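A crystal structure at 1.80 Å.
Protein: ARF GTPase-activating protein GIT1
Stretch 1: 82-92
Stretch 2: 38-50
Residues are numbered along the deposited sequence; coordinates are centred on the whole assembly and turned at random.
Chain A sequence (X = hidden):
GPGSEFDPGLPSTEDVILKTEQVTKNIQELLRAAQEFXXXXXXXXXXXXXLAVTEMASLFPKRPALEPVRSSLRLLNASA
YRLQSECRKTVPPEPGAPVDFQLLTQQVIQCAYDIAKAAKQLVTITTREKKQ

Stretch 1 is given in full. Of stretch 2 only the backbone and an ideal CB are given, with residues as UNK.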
# COMPACT_ATOMS: atom_id res chain seq x y z
N ARG A 82 10.06 -1.09 0.20
CA ARG A 82 10.52 0.28 0.27
C ARG A 82 9.97 1.00 1.51
O ARG A 82 10.68 1.74 2.18
CB ARG A 82 10.13 1.04 -1.00
CG ARG A 82 10.65 2.46 -1.09
CD ARG A 82 9.99 3.21 -2.24
NE ARG A 82 10.13 4.65 -2.10
CZ ARG A 82 9.38 5.54 -2.74
NH1 ARG A 82 8.42 5.13 -3.56
NH2 ARG A 82 9.58 6.84 -2.56
N LEU A 83 8.69 0.76 1.80
CA LEU A 83 8.06 1.32 2.99
C LEU A 83 8.74 0.84 4.26
O LEU A 83 9.04 1.63 5.16
CB LEU A 83 6.57 0.96 3.03
CG LEU A 83 5.80 1.42 4.27
CD1 LEU A 83 5.76 2.93 4.33
CD2 LEU A 83 4.39 0.85 4.27
N GLN A 84 8.96 -0.47 4.34
CA GLN A 84 9.62 -1.07 5.49
C GLN A 84 10.99 -0.45 5.71
O GLN A 84 11.40 -0.21 6.85
CB GLN A 84 9.74 -2.58 5.29
CG GLN A 84 10.01 -3.37 6.55
CD GLN A 84 10.02 -4.87 6.30
OE1 GLN A 84 10.64 -5.34 5.35
NE2 GLN A 84 9.32 -5.62 7.14
N SER A 85 11.69 -0.18 4.61
CA SER A 85 13.01 0.44 4.67
C SER A 85 12.93 1.84 5.25
O SER A 85 13.77 2.24 6.06
CB SER A 85 13.65 0.49 3.28
OG SER A 85 13.88 -0.81 2.78
N GLU A 86 11.92 2.59 4.84
CA GLU A 86 11.76 3.97 5.26
C GLU A 86 11.38 4.09 6.73
O GLU A 86 11.88 4.96 7.44
CB GLU A 86 10.72 4.67 4.39
CG GLU A 86 11.20 4.95 2.97
CD GLU A 86 12.26 6.03 2.93
OE1 GLU A 86 12.29 6.87 3.85
OE2 GLU A 86 13.06 6.04 1.96
N CYS A 87 10.50 3.21 7.20
CA CYS A 87 9.99 3.31 8.56
C CYS A 87 11.01 2.95 9.63
O CYS A 87 10.84 3.32 10.80
CB CYS A 87 8.75 2.42 8.71
SG CYS A 87 7.31 3.05 7.83
N ARG A 88 12.09 2.27 9.25
CA ARG A 88 13.12 1.90 10.21
C ARG A 88 13.86 3.13 10.75
O ARG A 88 14.63 3.02 11.71
CB ARG A 88 14.12 0.93 9.59
CG ARG A 88 13.56 -0.46 9.34
CD ARG A 88 14.60 -1.42 8.78
NE ARG A 88 15.64 -1.75 9.75
CZ ARG A 88 16.89 -1.30 9.69
NH1 ARG A 88 17.26 -0.50 8.70
NH2 ARG A 88 17.76 -1.66 10.62
N LYS A 89 13.62 4.29 10.15
CA LYS A 89 14.27 5.51 10.60
C LYS A 89 13.60 6.09 11.84
O LYS A 89 14.13 7.00 12.47
CB LYS A 89 14.29 6.55 9.47
CG LYS A 89 14.77 6.00 8.13
CD LYS A 89 14.81 7.08 7.06
CE LYS A 89 14.93 6.47 5.67
NZ LYS A 89 16.03 5.48 5.58
N THR A 90 12.42 5.57 12.18
CA THR A 90 11.70 6.05 13.36
C THR A 90 12.18 5.34 14.61
O THR A 90 11.81 5.71 15.73
CB THR A 90 10.17 5.86 13.22
OG1 THR A 90 9.84 4.47 13.24
CG2 THR A 90 9.66 6.48 11.93
N VAL A 91 13.01 4.32 14.42
CA VAL A 91 13.59 3.59 15.54
C VAL A 91 15.13 3.56 15.48
O VAL A 91 15.73 2.49 15.41
CB VAL A 91 13.06 2.13 15.58
CG1 VAL A 91 11.67 2.09 16.20
CG2 VAL A 91 13.05 1.52 14.19
N PRO A 92 15.77 4.75 15.52
CA PRO A 92 17.23 4.78 15.46
C PRO A 92 17.84 4.12 16.70
O PRO A 92 17.18 4.08 17.73
CB PRO A 92 17.55 6.28 15.42
CG PRO A 92 16.43 6.89 16.21
CD PRO A 92 15.21 6.07 15.88
N UNK A 38 2.04 10.46 14.95
CA UNK A 38 2.40 9.26 15.70
C UNK A 38 3.58 8.58 15.03
O UNK A 38 3.46 7.46 14.54
CB UNK A 38 1.21 8.30 15.80
N UNK A 39 4.72 9.26 15.00
CA UNK A 39 5.88 8.78 14.26
C UNK A 39 6.44 7.48 14.85
O UNK A 39 7.11 6.72 14.15
CB UNK A 39 6.97 9.86 14.24
N UNK A 40 6.14 7.23 16.12
CA UNK A 40 6.55 5.99 16.76
C UNK A 40 5.75 4.79 16.25
O UNK A 40 6.15 3.64 16.45
CB UNK A 40 6.40 6.11 18.28
N UNK A 41 4.64 5.06 15.58
CA UNK A 41 3.76 4.00 15.10
C UNK A 41 4.07 3.58 13.67
O UNK A 41 3.42 2.69 13.12
CB UNK A 41 2.30 4.45 15.20
N UNK A 42 5.06 4.22 13.05
CA UNK A 42 5.37 3.95 11.65
C UNK A 42 5.86 2.51 11.42
O UNK A 42 5.45 1.86 10.46
CB UNK A 42 6.43 4.94 11.16
N UNK A 43 6.73 2.02 12.30
CA UNK A 43 7.24 0.66 12.17
C UNK A 43 6.15 -0.41 12.36
O UNK A 43 6.02 -1.30 11.52
CB UNK A 43 8.36 0.44 13.19
N UNK A 44 5.36 -0.34 13.46
CA UNK A 44 4.32 -1.37 13.56
C UNK A 44 3.27 -1.27 12.46
O UNK A 44 2.74 -2.31 12.03
CB UNK A 44 3.63 -1.28 14.92
N UNK A 45 2.96 -0.06 12.00
CA UNK A 45 2.02 0.11 10.90
C UNK A 45 2.55 -0.54 9.63
O UNK A 45 1.82 -1.25 8.93
CB UNK A 45 1.74 1.59 10.66
N UNK A 46 3.82 -0.30 9.33
CA UNK A 46 4.44 -0.86 8.13
C UNK A 46 4.50 -2.39 8.18
O UNK A 46 4.43 -3.05 7.15
CB UNK A 46 5.85 -0.29 7.95
N UNK A 47 4.64 -2.93 9.39
CA UNK A 47 4.68 -4.38 9.55
C UNK A 47 3.32 -5.00 9.31
O UNK A 47 3.22 -6.08 8.72
CB UNK A 47 5.18 -4.75 10.95
N UNK A 48 2.27 -4.32 9.76
CA UNK A 48 0.91 -4.79 9.53
C UNK A 48 0.56 -4.67 8.05
O UNK A 48 -0.15 -5.52 7.49
CB UNK A 48 -0.09 -4.00 10.38
N UNK A 49 1.06 -3.63 7.41
CA UNK A 49 0.89 -3.45 5.97
C UNK A 49 1.65 -4.53 5.20
O UNK A 49 1.09 -5.17 4.30
CB UNK A 49 1.37 -2.06 5.54
N UNK A 50 2.91 -4.72 5.55
CA UNK A 50 3.75 -5.72 4.88
C UNK A 50 3.13 -7.11 4.98
O UNK A 50 3.19 -7.89 4.03
CB UNK A 50 5.16 -5.73 5.48

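Position 38 has nothing of stretch 1 within 5.5 Å of its CB. Many side chains would suit; it is Lys 38. At 39 the CB points sideways, 4.9 Å from Thr 90 CG2, so a small residue or one turning outward would fit. It is His 39, whose ring leads away.

Positions 40 and 41 point away from stretch 1, and polar residues would be natural just ahead of the helix. They are Asp 40 and Ser 41. Water 1 ties this turn to stretch 1, with its oxygen 2.6 Å from Thr 90 OG1 and 2.9 Å from the backbone N of position 43.

At 42 the CB points toward stretch 1, 3.7 Å from Thr 90 CG2 and 3.9 Å from Cys 87 SG. An apolar residue suits these neighbours, and a large one must turn aside. Phe 42 does so: with chi1 at -83° (m) its ring leads away, and Thr 90 CG2 lies oblique to it.

At 43 the CB points sideways, near Thr 90 OG1, Cys 87 O and Val 91 CG1. A modest apolar side chain such as Val, Ile or Ala would suit. It is Val 43. Its CG2 lies 3.7 Å from Val 91 CG2 and packs tightly at 3.1 Å from Cys 87 O.

Position 44 lies in the first turn of the helix, where proline is tolerated. It is Pro 44. Position 45 points sideways with nothing in reach; it is Cys 45.

At 46 the CB is 3.6 Å from Cys 87 SG and 4.1 Å from Leu 83 CG. The CA here is 5.8 Å from Gln 84 CA. Such closeness favours Ala, Ser or Gly. Ser 46 turns its OG back to Val 43 O, 2.7 Å away, in a hydrogen bond. Water 2 donates to both Ser 46 OG (3.2 Å) and Gln 84 O (3.1 Å).

At 47 the CB points away, but a long side chain could reach the Gln 84 amide. An acceptor would suit NE2. Glu 47 bends back, and Gln 84 NE2 donates to its OE2 at 2.7 Å.

Position 48 is out of reach; it is Lys 48. At 49 the CB faces Leu 83 CD2 at 4.4 Å, so Leu, Ile or Met would suit. Ile 49 CD1 packs 3.8 Å from Leu 83 CD2. At 50 the CB is 4.5 Å from Gln 84 NE2; polar or aromatic residues could fit. Gln 84 NE2 lies over one face of the His 50 ring, 4.1 Å from His 50 CG.

Stretch 2, residues 38-50: KHDSFVPCSEKIH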
# COMPACT_ATOMS: atom_id res chain seq x y z
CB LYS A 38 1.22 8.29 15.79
CG LYS A 38 -0.07 8.90 16.32
CD LYS A 38 -1.11 7.82 16.57
CE LYS A 38 -0.58 6.79 17.57
NZ LYS A 38 -1.57 5.70 17.82
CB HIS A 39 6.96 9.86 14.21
CG HIS A 39 6.51 11.13 13.55
ND1 HIS A 39 6.21 11.19 12.20
CD2 HIS A 39 6.30 12.37 14.04
CE1 HIS A 39 5.84 12.43 11.90
NE2 HIS A 39 5.89 13.16 13.00
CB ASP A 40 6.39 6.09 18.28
CG ASP A 40 4.95 6.34 18.70
OD1 ASP A 40 4.27 7.16 18.04
OD2 ASP A 40 4.50 5.70 19.67
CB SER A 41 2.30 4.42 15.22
OG SER A 41 1.93 4.62 16.58
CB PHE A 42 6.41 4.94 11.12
CG PHE A 42 5.82 6.25 10.67
CD1 PHE A 42 4.55 6.62 11.05
CD2 PHE A 42 6.55 7.10 9.85
CE1 PHE A 42 4.01 7.83 10.63
CE2 PHE A 42 6.02 8.31 9.43
CZ PHE A 42 4.74 8.67 9.82
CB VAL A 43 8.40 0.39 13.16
CG1 VAL A 43 8.74 -1.09 13.21
CG2 VAL A 43 9.62 1.21 12.77
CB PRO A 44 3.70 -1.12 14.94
CG PRO A 44 4.02 0.29 15.25
CD PRO A 44 5.36 0.54 14.64
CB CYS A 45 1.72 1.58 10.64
SG CYS A 45 0.52 2.32 11.79
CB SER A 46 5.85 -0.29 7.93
OG SER A 46 6.72 -0.69 8.97
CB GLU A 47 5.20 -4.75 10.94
CG GLU A 47 6.69 -4.51 11.12
CD GLU A 47 7.52 -5.28 10.12
OE1 GLU A 47 7.17 -6.45 9.83
OE2 GLU A 47 8.52 -4.73 9.61
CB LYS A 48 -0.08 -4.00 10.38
CG LYS A 48 0.11 -4.19 11.88
CD LYS A 48 -0.74 -3.23 12.70
CE LYS A 48 -2.22 -3.52 12.53
NZ LYS A 48 -3.05 -2.62 13.39
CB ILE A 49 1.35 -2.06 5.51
CG1 ILE A 49 0.43 -0.98 6.09
CG2 ILE A 49 1.38 -1.97 3.99
CD1 ILE A 49 0.88 0.42 5.78
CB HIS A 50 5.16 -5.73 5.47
CG HIS A 50 6.14 -6.54 4.68
ND1 HIS A 50 6.36 -7.88 4.92
CD2 HIS A 50 6.95 -6.20 3.65
CE1 HIS A 50 7.27 -8.33 4.08
NE2 HIS A 50 7.64 -7.33 3.29
O HOH W 1 7.90 3.43 14.55
O HOH W 2 9.82 -1.14 9.33
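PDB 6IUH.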